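Local structure of D-alanyl-D-alanine carboxypeptidase (Vibrio cholerae, 5TR7) at residues A[33-38]-A[96-101]; A[38-43]-A[119-124]; A[89-94]-A[104-109]; A[112-117]-A[137-142]; A[166-171]-A[198-203]. The protein probably removes the terminal D-alanine from peptidoglycan precursor peptides, as a penicillin-binding serine carboxypeptidase of the S11 family. All blocks are in the same frame, centred on the assembly; numbering follows the deposited sequence.

Interaction 1 (A[33-38]-A[96-101])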
# COMPACT_ATOMS: atom_id res chain seq x y z
N PRO A 33 8.14 -6.76 -2.36
CA PRO A 33 7.28 -5.80 -1.64
C PRO A 33 6.02 -6.36 -0.99
O PRO A 33 5.41 -5.72 -0.10
CB PRO A 33 6.88 -4.81 -2.72
CG PRO A 33 6.83 -5.63 -3.95
CD PRO A 33 7.97 -6.60 -3.81
N ALA A 34 5.65 -7.54 -1.46
CA ALA A 34 4.54 -8.27 -0.92
C ALA A 34 3.29 -7.42 -0.91
O ALA A 34 2.98 -6.72 -1.86
CB ALA A 34 4.87 -8.83 0.47
N SER A 35 2.62 -7.40 0.21
CA SER A 35 1.33 -6.74 0.28
C SER A 35 1.42 -5.21 0.01
O SER A 35 0.39 -4.54 -0.20
CB SER A 35 0.70 -7.15 1.59
OG SER A 35 -0.63 -6.82 1.66
N LEU A 36 2.63 -4.65 -0.04
CA LEU A 36 2.74 -3.22 -0.33
C LEU A 36 2.40 -3.02 -1.81
O LEU A 36 2.07 -1.90 -2.22
CB LEU A 36 4.13 -2.66 -0.00
CG LEU A 36 4.50 -2.72 1.45
CD1 LEU A 36 5.91 -2.22 1.49
CD2 LEU A 36 3.55 -1.89 2.35
N THR A 37 2.45 -4.11 -2.57
CA THR A 37 2.03 -4.10 -3.98
C THR A 37 0.58 -3.55 -4.11
O THR A 37 0.20 -2.98 -5.13
CB THR A 37 2.05 -5.55 -4.53
OG1 THR A 37 3.39 -6.03 -4.53
CG2 THR A 37 1.50 -5.64 -5.94
N LYS A 38 -0.19 -3.69 -3.04
CA LYS A 38 -1.58 -3.21 -3.02
C LYS A 38 -1.68 -1.73 -3.17
O LYS A 38 -2.70 -1.20 -3.64
CB LYS A 38 -2.35 -3.71 -1.85
CG LYS A 38 -2.44 -5.25 -1.81
CD LYS A 38 -3.29 -5.79 -0.67
CE LYS A 38 -3.44 -7.31 -0.72
NZ LYS A 38 -2.22 -8.02 -0.30
N ILE A 96 -7.97 -1.48 3.51
CA ILE A 96 -8.06 -1.65 4.94
C ILE A 96 -7.77 -3.07 5.39
O ILE A 96 -7.09 -3.28 6.37
CB ILE A 96 -9.45 -1.21 5.40
CG1 ILE A 96 -9.71 0.24 4.92
CG2 ILE A 96 -9.56 -1.31 6.94
CD1 ILE A 96 -11.14 0.77 5.14
N GLN A 97 -8.34 -4.03 4.69
CA GLN A 97 -8.24 -5.42 5.08
C GLN A 97 -7.09 -6.11 4.38
O GLN A 97 -6.77 -7.22 4.73
CB GLN A 97 -9.53 -6.17 4.73
CG GLN A 97 -10.83 -5.53 5.21
CD GLN A 97 -12.04 -6.38 4.95
OE1 GLN A 97 -12.13 -7.02 3.90
NE2 GLN A 97 -13.00 -6.38 5.91
N SER A 98 -6.53 -5.50 3.33
CA SER A 98 -5.40 -6.11 2.63
C SER A 98 -5.86 -7.44 2.02
O SER A 98 -5.13 -8.43 1.97
CB SER A 98 -4.22 -6.33 3.64
OG SER A 98 -3.02 -6.37 2.94
N GLY A 99 -7.08 -7.46 1.51
CA GLY A 99 -7.63 -8.71 0.97
C GLY A 99 -7.16 -9.05 -0.44
O GLY A 99 -7.38 -8.30 -1.36
N ASN A 100 -6.46 -10.16 -0.60
CA ASN A 100 -5.97 -10.58 -1.90
C ASN A 100 -7.07 -10.90 -2.90
O ASN A 100 -6.89 -10.70 -4.12
CB ASN A 100 -5.11 -11.83 -1.76
CG ASN A 100 -3.83 -11.62 -1.01
OD1 ASN A 100 -3.36 -10.52 -0.86
ND2 ASN A 100 -3.29 -12.69 -0.53
N ASP A 101 -8.17 -11.49 -2.39
CA ASP A 101 -9.35 -11.82 -3.19
C ASP A 101 -9.91 -10.55 -3.86
O ASP A 101 -10.13 -10.49 -5.11
CB ASP A 101 -10.39 -12.64 -2.40
CG ASP A 101 -10.83 -11.97 -1.03
OD1 ASP A 101 -10.15 -11.01 -0.59
OD2 ASP A 101 -11.84 -12.43 -0.40
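Lys38 and Asn100 meet at their polar ends, with the two side chains crossing at about a right angle. Lys38 NZ donates to Asn100 OD1 at 2.8 Å, approaching nearly along the C=O axis of the amide (C=O...N angle 175°). The lysine chain is extended as far as CE and turns only at its last torsion (chi4 75°), which swings NZ aside. In that place NZ also donates to Ser35 OG over 2.8 Å, and His139 O is a further acceptor. Ser35 CB points to the other segment; its OG stands anti to the backbone N (chi1 -167°), and Ser98 OG lies 2.7 Å from Ser35 OG. Ser98 OG is in turn hydrogen-bonded by Lys201 NZ. The aliphatic part of the lysine lies against Ser98, with Lys38 CE 3.4 Å from Ser98 O. Ser35 and Lys38 fit the SxxK motif, and Ser98 and Asn100 the SxN motif, of penicillin-binding enzymes, consistent with Ser35 being the acylated serine and Lys38 the proton acceptor. The first motif runs through a 3-10 segment into helix 37-50, the second lies between helices 87-95 and 100-111, and strand 196-205 brings Lys201 against both Ser35 and Lys38.

Interaction 2 (A[38-43]-A[119-124])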
# COMPACT_ATOMS: atom_id res chain seq x y z
N LYS A 38 -0.19 -3.69 -3.04
CA LYS A 38 -1.58 -3.21 -3.02
C LYS A 38 -1.68 -1.73 -3.17
O LYS A 38 -2.70 -1.20 -3.64
CB LYS A 38 -2.35 -3.71 -1.85
CG LYS A 38 -2.44 -5.25 -1.81
CD LYS A 38 -3.29 -5.79 -0.67
CE LYS A 38 -3.44 -7.31 -0.72
NZ LYS A 38 -2.22 -8.02 -0.30
N MET A 39 -0.61 -1.02 -2.80
CA MET A 39 -0.61 0.43 -3.04
C MET A 39 -0.67 0.71 -4.54
O MET A 39 -1.34 1.68 -4.99
CB MET A 39 0.64 1.09 -2.47
CG MET A 39 0.67 1.14 -0.92
SD MET A 39 1.98 2.16 -0.34
CE MET A 39 3.48 1.51 -0.95
N MET A 40 0.01 -0.12 -5.33
CA MET A 40 0.02 0.15 -6.78
C MET A 40 -1.35 -0.20 -7.34
O MET A 40 -1.89 0.48 -8.19
CB MET A 40 1.14 -0.60 -7.52
CG MET A 40 1.06 -0.34 -9.06
SD MET A 40 1.21 1.43 -9.55
CE MET A 40 2.98 1.39 -9.16
N THR A 41 -1.95 -1.25 -6.81
CA THR A 41 -3.28 -1.67 -7.26
C THR A 41 -4.30 -0.58 -6.98
O THR A 41 -5.11 -0.20 -7.86
CB THR A 41 -3.66 -2.99 -6.58
OG1 THR A 41 -2.78 -4.02 -7.08
CG2 THR A 41 -5.09 -3.38 -6.86
N SER A 42 -4.24 -0.02 -5.78
CA SER A 42 -5.19 1.03 -5.41
C SER A 42 -4.87 2.30 -6.22
O SER A 42 -5.77 3.11 -6.45
CB SER A 42 -5.17 1.35 -3.94
OG SER A 42 -4.09 2.20 -3.65
N TYR A 43 -3.61 2.49 -6.61
CA TYR A 43 -3.25 3.68 -7.38
C TYR A 43 -3.95 3.59 -8.73
O TYR A 43 -4.60 4.55 -9.17
CB TYR A 43 -1.71 3.85 -7.53
CG TYR A 43 -1.34 5.13 -8.29
CD1 TYR A 43 -1.29 5.13 -9.67
CD2 TYR A 43 -1.06 6.34 -7.64
CE1 TYR A 43 -1.04 6.29 -10.38
CE2 TYR A 43 -0.77 7.50 -8.35
CZ TYR A 43 -0.77 7.49 -9.72
OH TYR A 43 -0.51 8.62 -10.42
N ASP A 119 -0.27 -5.08 -16.61
CA ASP A 119 0.29 -4.16 -17.65
C ASP A 119 0.04 -2.72 -17.21
O ASP A 119 0.95 -1.90 -17.20
CB ASP A 119 -0.35 -4.40 -19.05
CG ASP A 119 0.00 -5.75 -19.65
OD1 ASP A 119 0.94 -6.38 -19.13
OD2 ASP A 119 -0.59 -6.17 -20.69
N LEU A 120 -1.18 -2.37 -16.83
CA LEU A 120 -1.41 -0.99 -16.36
C LEU A 120 -0.54 -0.67 -15.11
O LEU A 120 0.01 0.44 -15.02
CB LEU A 120 -2.83 -0.74 -15.93
CG LEU A 120 -3.89 -0.99 -17.00
CD1 LEU A 120 -5.22 -0.83 -16.28
CD2 LEU A 120 -3.75 -0.06 -18.21
N MET A 121 -0.39 -1.63 -14.18
CA MET A 121 0.42 -1.38 -13.01
C MET A 121 1.83 -0.97 -13.39
O MET A 121 2.32 0.03 -12.89
CB MET A 121 0.51 -2.58 -12.05
CG MET A 121 -0.79 -3.06 -11.43
SD MET A 121 -0.67 -4.67 -10.58
CE MET A 121 0.16 -4.22 -9.07
N ASN A 122 2.49 -1.71 -14.25
CA ASN A 122 3.86 -1.38 -14.67
C ASN A 122 3.93 -0.14 -15.52
O ASN A 122 4.96 0.54 -15.51
CB ASN A 122 4.53 -2.56 -15.41
CG ASN A 122 4.75 -3.77 -14.48
OD1 ASN A 122 5.29 -3.64 -13.36
ND2 ASN A 122 4.26 -4.95 -14.91
N ALA A 123 2.92 0.14 -16.31
CA ALA A 123 2.97 1.38 -17.11
C ALA A 123 2.88 2.56 -16.13
O ALA A 123 3.63 3.53 -16.22
CB ALA A 123 1.84 1.46 -18.12
N TRP A 124 2.02 2.46 -15.12
CA TRP A 124 1.98 3.56 -14.13
C TRP A 124 3.27 3.66 -13.31
O TRP A 124 3.76 4.77 -13.06
CB TRP A 124 0.80 3.49 -13.20
CG TRP A 124 -0.46 4.03 -13.81
CD1 TRP A 124 -1.51 3.30 -14.28
CD2 TRP A 124 -0.80 5.41 -14.03
NE1 TRP A 124 -2.46 4.13 -14.79
CE2 TRP A 124 -2.08 5.44 -14.59
CE3 TRP A 124 -0.15 6.63 -13.79
CZ2 TRP A 124 -2.72 6.64 -14.96
CZ3 TRP A 124 -0.81 7.84 -14.14
CH2 TRP A 124 -2.07 7.81 -14.70
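Met40 and Met121 slide past each other in opposite directions where helix 37-50, the helix that carries Lys38 of the SxxK motif, packs nearly perpendicular to helix 114-127. The axes of the two short segments come within 9.7 Å and cross at 95°, a geometry that confines the contact to a few side chains. Met40 CG, anti to its backbone N (chi1 177°), rests 3.8 Å from Met121 CB. A bend at chi2 turns the sulfur, leaving Met40 SD 4.2 Å from Trp124 CB; the next bend turns only the methyl. The Met121 chain bends only at its end, and its methyl reaches Thr41, with Met121 CE 3.6 Å from Thr41 OG1.

Further out, polar bonds hold the groups around the methionines. Thr41 OG1 is hydrogen-bonded to Ser138 O, while Tyr43 OH is held by Asp163 and Gln47. Helix 150-163 also packs on helix 37-50, Leu156 against Met40 and Ala159 against Tyr43. With its hydroxyl so placed, the Tyr43 ring makes an offset edge-to-face pair with Trp124: centroid to centroid of the indole six-membered ring is 5.4 Å, the planes stand at 67°, and Tyr43 CE1 comes to 3.5 Å from Trp124 CE3.

Interaction 3 (A[89-94]-A[104-109])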
# COMPACT_ATOMS: atom_id res chain seq x y z
N ASP A 89 -16.61 -1.14 -1.83
CA ASP A 89 -16.45 -2.16 -0.84
C ASP A 89 -15.20 -2.98 -1.17
O ASP A 89 -14.40 -3.27 -0.27
CB ASP A 89 -17.69 -3.01 -0.75
CG ASP A 89 -18.85 -2.29 -0.15
OD1 ASP A 89 -18.63 -1.66 0.92
OD2 ASP A 89 -20.00 -2.43 -0.67
N LEU A 90 -15.02 -3.36 -2.43
CA LEU A 90 -13.81 -4.08 -2.78
C LEU A 90 -12.54 -3.24 -2.48
O LEU A 90 -11.50 -3.76 -2.04
CB LEU A 90 -13.83 -4.48 -4.27
CG LEU A 90 -14.75 -5.66 -4.62
CD1 LEU A 90 -14.75 -5.85 -6.15
CD2 LEU A 90 -14.37 -6.97 -3.93
N ASN A 91 -12.63 -1.94 -2.79
CA ASN A 91 -11.54 -1.01 -2.52
C ASN A 91 -11.10 -1.00 -1.08
O ASN A 91 -9.93 -1.04 -0.79
CB ASN A 91 -12.02 0.37 -2.87
CG ASN A 91 -11.39 0.84 -4.05
OD1 ASN A 91 -11.92 0.75 -5.16
ND2 ASN A 91 -10.17 1.28 -3.85
N ARG A 92 -12.07 -0.87 -0.19
CA ARG A 92 -11.79 -0.97 1.25
C ARG A 92 -11.27 -2.32 1.62
O ARG A 92 -10.42 -2.43 2.49
CB ARG A 92 -13.00 -0.59 2.06
CG ARG A 92 -13.31 0.85 1.88
CD ARG A 92 -14.54 1.32 2.61
NE ARG A 92 -14.48 2.77 2.63
CZ ARG A 92 -14.66 3.55 1.56
NH1 ARG A 92 -15.00 3.05 0.38
NH2 ARG A 92 -14.55 4.86 1.70
N GLY A 93 -11.75 -3.36 0.99
CA GLY A 93 -11.16 -4.68 1.30
C GLY A 93 -9.69 -4.75 0.97
O GLY A 93 -8.84 -5.35 1.69
N ILE A 94 -9.35 -4.11 -0.14
CA ILE A 94 -7.95 -4.06 -0.52
C ILE A 94 -7.11 -3.20 0.46
O ILE A 94 -6.11 -3.61 0.99
CB ILE A 94 -7.82 -3.44 -1.94
CG1 ILE A 94 -8.39 -4.40 -2.98
CG2 ILE A 94 -6.36 -3.01 -2.22
CD1 ILE A 94 -8.47 -3.84 -4.43
N VAL A 104 -7.80 -9.23 -6.85
CA VAL A 104 -8.04 -9.89 -8.13
C VAL A 104 -9.36 -9.50 -8.74
O VAL A 104 -9.44 -9.33 -9.96
CB VAL A 104 -7.94 -11.40 -8.01
CG1 VAL A 104 -8.26 -12.05 -9.36
CG2 VAL A 104 -6.55 -11.79 -7.56
N ALA A 105 -10.40 -9.32 -7.90
CA ALA A 105 -11.70 -8.92 -8.44
C ALA A 105 -11.66 -7.55 -9.07
O ALA A 105 -12.26 -7.34 -10.15
CB ALA A 105 -12.78 -8.98 -7.39
N MET A 106 -10.98 -6.61 -8.42
CA MET A 106 -10.86 -5.24 -9.02
C MET A 106 -9.99 -5.26 -10.27
O MET A 106 -10.29 -4.60 -11.26
CB MET A 106 -10.35 -4.19 -8.03
CG MET A 106 -11.39 -3.80 -6.98
SD MET A 106 -12.89 -3.09 -7.73
CE MET A 106 -12.24 -1.64 -8.58
N ALA A 107 -8.95 -6.06 -10.23
CA ALA A 107 -8.05 -6.18 -11.36
C ALA A 107 -8.86 -6.58 -12.60
O ALA A 107 -8.77 -5.95 -13.68
CB ALA A 107 -6.97 -7.20 -11.05
N GLU A 108 -9.72 -7.58 -12.41
CA GLU A 108 -10.55 -8.06 -13.49
C GLU A 108 -11.61 -7.06 -13.90
O GLU A 108 -11.86 -6.90 -15.09
CB GLU A 108 -11.20 -9.41 -13.14
CG GLU A 108 -10.22 -10.55 -13.00
CD GLU A 108 -10.89 -11.89 -12.67
OE1 GLU A 108 -12.10 -11.96 -12.25
OE2 GLU A 108 -10.22 -12.92 -12.91
N HIS A 109 -12.21 -6.36 -12.94
CA HIS A 109 -13.25 -5.38 -13.29
C HIS A 109 -12.64 -4.22 -14.10
O HIS A 109 -13.27 -3.64 -14.96
CB HIS A 109 -13.85 -4.82 -11.98
CG HIS A 109 -14.93 -3.82 -12.17
ND1 HIS A 109 -16.17 -4.16 -12.65
CD2 HIS A 109 -14.98 -2.49 -11.93
CE1 HIS A 109 -16.95 -3.11 -12.68
NE2 HIS A 109 -16.25 -2.07 -12.27
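Leu90 and Ile94 of helix 87-95 receive Met106 of helix 100-111 in a buried, apolar helix-helix contact. The two helices follow each other in the chain, joined by the short turn that carries Ser98, and their N-to-C directions are 133° apart, so the chain largely doubles back on itself. At closest approach the axes of the two short segments are 10.0 Å from each other, a distance across which Met106, Leu90 and Ile94 interlock.

The evidence lies in how Met106 is folded. Its CG sits in the notch between two residues one helical turn apart, 3.7 Å from Leu90 CB and 3.9 Å from Ile94 CD1. The next torsion (chi2 -60°) turns the sulfur to the leucine, and Met106 SD is 3.7 Å from Leu90 CD1. A second bend brings the methyl toward Asn91, but loosely, with Met106 CE 4.2 Å from Asn91 OD1. Leu90 CD1 also touches Ala105 CB at 3.9 Å, one residue earlier on the partner helix.

Helix 37-50 closes the contact: Ile45 touches Asn91, Ile94 and Met106, and Ile94 in addition lies against Lys38 of the predicted active site. The amide of Asn91 is turned to Glu167, with which its ND2 makes a weak hydrogen bond.

Apart from the loose approach of Asn91 OD1 to the methyl, the groups that meet here are apolar. Between these two segments the fit of a folded methionine against leucine and isoleucine is therefore one of van der Waals contact.

Interaction 4 (A[112-117]-A[137-142])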
# COMPACT_ATOMS: atom_id res chain seq x y z
N GLY A 112 -10.24 -6.61 -17.34
CA GLY A 112 -10.67 -7.91 -17.85
C GLY A 112 -9.95 -9.08 -17.23
O GLY A 112 -10.59 -10.05 -16.79
N THR A 113 -8.62 -9.04 -17.20
CA THR A 113 -7.84 -10.14 -16.66
C THR A 113 -6.77 -9.59 -15.75
O THR A 113 -6.33 -8.43 -15.92
CB THR A 113 -7.08 -10.85 -17.77
OG1 THR A 113 -6.16 -9.92 -18.33
CG2 THR A 113 -8.02 -11.39 -18.85
N GLU A 114 -6.29 -10.41 -14.82
CA GLU A 114 -5.26 -9.96 -13.94
C GLU A 114 -4.03 -9.51 -14.71
O GLU A 114 -3.43 -8.49 -14.34
CB GLU A 114 -4.88 -10.95 -12.81
CG GLU A 114 -4.05 -10.25 -11.68
CD GLU A 114 -3.75 -11.17 -10.50
OE1 GLU A 114 -3.23 -10.72 -9.45
OE2 GLU A 114 -4.05 -12.37 -10.61
N ASP A 115 -3.67 -10.22 -15.77
CA ASP A 115 -2.48 -9.90 -16.55
C ASP A 115 -2.53 -8.51 -17.15
O ASP A 115 -1.55 -7.78 -17.08
CB ASP A 115 -2.24 -10.93 -17.67
CG ASP A 115 -1.83 -12.30 -17.14
OD1 ASP A 115 -1.36 -12.43 -15.98
OD2 ASP A 115 -1.94 -13.25 -17.93
N ALA A 116 -3.64 -8.15 -17.77
CA ALA A 116 -3.74 -6.82 -18.35
C ALA A 116 -3.70 -5.80 -17.25
O ALA A 116 -3.09 -4.76 -17.39
CB ALA A 116 -5.02 -6.70 -19.16
N PHE A 117 -4.28 -6.10 -16.09
CA PHE A 117 -4.24 -5.12 -14.96
C PHE A 117 -2.79 -4.89 -14.58
O PHE A 117 -2.38 -3.75 -14.38
CB PHE A 117 -5.07 -5.55 -13.77
CG PHE A 117 -5.12 -4.54 -12.66
CD1 PHE A 117 -6.00 -3.49 -12.70
CD2 PHE A 117 -4.25 -4.63 -11.57
CE1 PHE A 117 -6.06 -2.55 -11.64
CE2 PHE A 117 -4.26 -3.69 -10.56
CZ PHE A 117 -5.21 -2.67 -10.57
N ASN A 137 1.56 -9.40 -10.41
CA ASN A 137 0.19 -9.67 -10.06
C ASN A 137 -0.36 -8.45 -9.29
O ASN A 137 0.41 -7.57 -8.91
CB ASN A 137 0.16 -10.96 -9.24
CG ASN A 137 0.85 -10.81 -7.93
OD1 ASN A 137 0.62 -9.86 -7.18
ND2 ASN A 137 1.69 -11.76 -7.64
N SER A 138 -1.66 -8.44 -9.01
CA SER A 138 -2.31 -7.34 -8.32
C SER A 138 -2.28 -7.39 -6.79
O SER A 138 -2.78 -6.44 -6.13
CB SER A 138 -3.76 -7.32 -8.75
OG SER A 138 -4.40 -8.56 -8.37
N HIS A 139 -1.70 -8.43 -6.18
CA HIS A 139 -1.76 -8.52 -4.69
C HIS A 139 -0.45 -8.61 -3.94
O HIS A 139 -0.44 -8.28 -2.74
CB HIS A 139 -2.67 -9.68 -4.29
CG HIS A 139 -2.42 -10.90 -5.10
ND1 HIS A 139 -1.30 -11.67 -4.93
CD2 HIS A 139 -3.11 -11.46 -6.12
CE1 HIS A 139 -1.32 -12.68 -5.78
NE2 HIS A 139 -2.42 -12.58 -6.51
N GLY A 140 0.64 -9.03 -4.59
CA GLY A 140 1.92 -9.15 -3.94
C GLY A 140 2.46 -10.54 -3.59
O GLY A 140 3.58 -10.66 -3.14
N LEU A 141 1.73 -11.61 -3.82
CA LEU A 141 2.28 -12.93 -3.43
C LEU A 141 3.50 -13.17 -4.26
O LEU A 141 3.53 -12.79 -5.42
CB LEU A 141 1.24 -14.04 -3.60
CG LEU A 141 -0.00 -13.89 -2.68
CD1 LEU A 141 -1.04 -14.98 -2.99
CD2 LEU A 141 0.38 -13.91 -1.19
N ASP A 142 4.56 -13.71 -3.64
CA ASP A 142 5.85 -13.96 -4.27
C ASP A 142 6.07 -14.46 -5.66
O ASP A 142 5.51 -15.46 -6.05
CB ASP A 142 6.50 -15.22 -3.66
CG ASP A 142 7.51 -14.91 -2.64
OD1 ASP A 142 7.40 -13.88 -1.93
OD2 ASP A 142 8.42 -15.75 -2.56
O HOH W 1 -3.83 -13.93 -8.61
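Glu114 reaches from the first turn of helix 114-127 to Ser138, and its side chain is stretched out the whole way. From CB, which points to the loop, CG lies anti to the backbone N (chi1 -164°) and already comes within 3.7 Å of Ser138 OG. Beyond it the chain stays extended to CD, which delivers OE1 into the loop. There OE1 accepts two bonds from a single residue. Ser138 N donates over 2.8 Å with an N-H...O angle of 168°, meeting the oxygen on its anti side and close to the carboxylate plane. Ser138 OG donates over 2.7 Å from well above that plane, 44° out of it. OE1 also touches carbon, with Glu114 OE1 3.4 Å from Asn137 CB. The other oxygen, OE2, accepts from a water that lies in the ring plane of His139, 2.9 Å from His139 NE2. So many donors would be expected to favour the charged carboxylate. One turn on, Phe117 CD2 packs 3.9 Å from Ser138 CB. Within the loop, Asn137 OD1 accepts from His139 N and, at 2.7 Å, from Gly140 N: an Asx turn and Asx motif, here folding the loop beside Lys38, at the probable active site.

Interaction 5 (A[166-171]-A[198-203])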
# COMPACT_ATOMS: atom_id res chain seq x y z
N GLU A 166 -8.75 10.99 -3.14
CA GLU A 166 -9.98 10.25 -2.77
C GLU A 166 -9.67 8.83 -2.49
O GLU A 166 -10.33 8.22 -1.67
CB GLU A 166 -11.09 10.40 -3.79
CG GLU A 166 -11.64 11.87 -3.92
CD GLU A 166 -12.19 12.51 -2.66
OE1 GLU A 166 -12.87 11.81 -1.90
OE2 GLU A 166 -11.81 13.66 -2.28
N GLU A 167 -8.65 8.32 -3.14
CA GLU A 167 -8.25 6.97 -2.83
C GLU A 167 -7.45 7.02 -1.56
O GLU A 167 -7.67 6.18 -0.69
CB GLU A 167 -7.31 6.36 -3.87
CG GLU A 167 -7.76 5.37 -4.88
CD GLU A 167 -8.59 4.15 -4.40
OE1 GLU A 167 -8.17 2.88 -4.25
OE2 GLU A 167 -9.75 4.57 -4.50
N TYR A 168 -6.55 8.01 -1.42
CA TYR A 168 -5.66 8.09 -0.24
C TYR A 168 -6.42 8.25 1.06
O TYR A 168 -5.98 7.75 2.09
CB TYR A 168 -4.64 9.25 -0.36
CG TYR A 168 -3.71 9.27 0.81
CD1 TYR A 168 -2.78 8.27 0.96
CD2 TYR A 168 -3.81 10.25 1.82
CE1 TYR A 168 -1.98 8.23 2.06
CE2 TYR A 168 -3.03 10.17 2.96
CZ TYR A 168 -2.10 9.15 3.04
OH TYR A 168 -1.23 9.03 4.07
N ALA A 169 -7.55 8.95 1.01
CA ALA A 169 -8.33 9.17 2.25
C ALA A 169 -8.73 7.87 2.88
O ALA A 169 -8.79 7.73 4.11
CB ALA A 169 -9.57 10.00 1.99
N ILE A 170 -8.89 6.87 2.04
CA ILE A 170 -9.35 5.60 2.56
C ILE A 170 -8.32 4.90 3.48
O ILE A 170 -8.70 4.12 4.31
CB ILE A 170 -9.81 4.71 1.41
CG1 ILE A 170 -10.95 5.38 0.61
CG2 ILE A 170 -10.32 3.36 1.92
CD1 ILE A 170 -11.32 4.59 -0.67
N TYR A 171 -7.03 5.27 3.39
CA TYR A 171 -5.99 4.64 4.15
C TYR A 171 -6.04 4.98 5.65
O TYR A 171 -5.35 4.32 6.47
CB TYR A 171 -4.65 4.95 3.52
CG TYR A 171 -4.37 4.21 2.20
CD1 TYR A 171 -4.79 4.67 0.97
CD2 TYR A 171 -3.69 3.04 2.21
CE1 TYR A 171 -4.50 3.96 -0.21
CE2 TYR A 171 -3.38 2.32 1.08
CZ TYR A 171 -3.77 2.79 -0.12
OH TYR A 171 -3.43 2.02 -1.16
N ASP A 198 -1.74 9.42 8.69
CA ASP A 198 -2.96 9.15 7.97
C ASP A 198 -2.77 8.10 6.83
O ASP A 198 -3.61 7.98 5.96
CB ASP A 198 -3.56 10.50 7.48
CG ASP A 198 -2.65 11.22 6.50
OD1 ASP A 198 -1.58 10.66 6.13
OD2 ASP A 198 -3.01 12.38 6.11
N GLY A 199 -1.68 7.35 6.88
CA GLY A 199 -1.41 6.29 5.95
C GLY A 199 -0.09 5.61 6.31
O GLY A 199 0.57 6.01 7.25
N ILE A 200 0.37 4.65 5.52
CA ILE A 200 -0.31 4.23 4.31
C ILE A 200 -0.63 2.73 4.32
O ILE A 200 -1.76 2.33 4.47
CB ILE A 200 0.52 4.56 3.06
CG1 ILE A 200 1.02 6.00 3.12
CG2 ILE A 200 -0.25 4.28 1.78
CD1 ILE A 200 1.62 6.52 1.80
N LYS A 201 0.38 1.90 4.18
CA LYS A 201 0.11 0.50 4.04
C LYS A 201 1.17 -0.34 4.70
O LYS A 201 2.34 -0.12 4.63
CB LYS A 201 0.08 0.16 2.54
CG LYS A 201 -0.34 -1.26 2.17
CD LYS A 201 -1.83 -1.41 2.37
CE LYS A 201 -2.30 -2.83 2.12
NZ LYS A 201 -1.99 -3.81 3.20
N THR A 202 0.70 -1.44 5.17
CA THR A 202 1.46 -2.37 5.91
C THR A 202 1.73 -3.66 5.08
O THR A 202 1.06 -3.96 4.15
CB THR A 202 0.57 -2.66 7.10
OG1 THR A 202 1.33 -3.20 8.14
CG2 THR A 202 -0.60 -3.53 6.72
N GLY A 203 2.76 -4.40 5.43
CA GLY A 203 3.00 -5.70 4.77
C GLY A 203 4.09 -6.49 5.39
O GLY A 203 4.81 -5.97 6.25
O HOH W 2 -5.82 8.89 4.61
O HOH W 3 -2.88 3.23 6.79
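Tyr168 and Asp198 cross at about a right angle, joined by a hydrogen bond from Tyr168 OH to Asp198 OD1 of 2.7 Å. Asp198 CG sits between its backbone N and carbonyl carbon (chi1 63°), and the hydroxyl comes from above the carboxylate, 52° out of its plane, while Asp198 OD2 makes a salt bridge with Arg222. Beside this bond the strand carries Gly199, where a CB would collide with Tyr168 OH. Ile200 is shared by two rings in different ways. Its CG1 lies at the edge of one ring, 3.9 Å from Tyr168 CE1, whereas its CG2 sits over the face of the other in a CH-pi contact, 4.0 Å from the Tyr171 ring centroid. In Tyr171, chi1 (-73°) puts CG beside the backbone N and chi2 turns the ring, with Tyr171 CD2 3.1 Å from Ile200 O; its hydroxyl bonds to Ser42. A water donating to Tyr171 O and Ile200 O, each at 2.7 Å, ties the backbones together. The peptide bond before Ile200 is cis, and Ile200 and Lys201 both face Val213 in a classic beta bulge. Lys201, which probably binds substrate, begins Lys-Thr-Gly, fitting the KTG motif on the active-site edge strand of penicillin-binding proteins.

How the interactions relate
All five contacts lie in the D-alanyl-D-alanine carboxypeptidase family region, and interaction 1 touches each of the others, its centre about 11 to 12 Å from theirs. Interactions 1 and 2 share Lys38 and helix 37-50, interactions 1 and 3 use helix 100-111, and interactions 2 and 4 use helix 114-127. Along the chain interaction 1 crosses both 2 and 3, interaction 3 is nested inside the loop closed by 2, and interaction 5 comes last. Interaction 5 supplies the edge strand of the five-stranded sheet; its centre is about 20 Å from that of interaction 4, without touching it. The predicted catalytic residues thus collect where the helices meet the sheet.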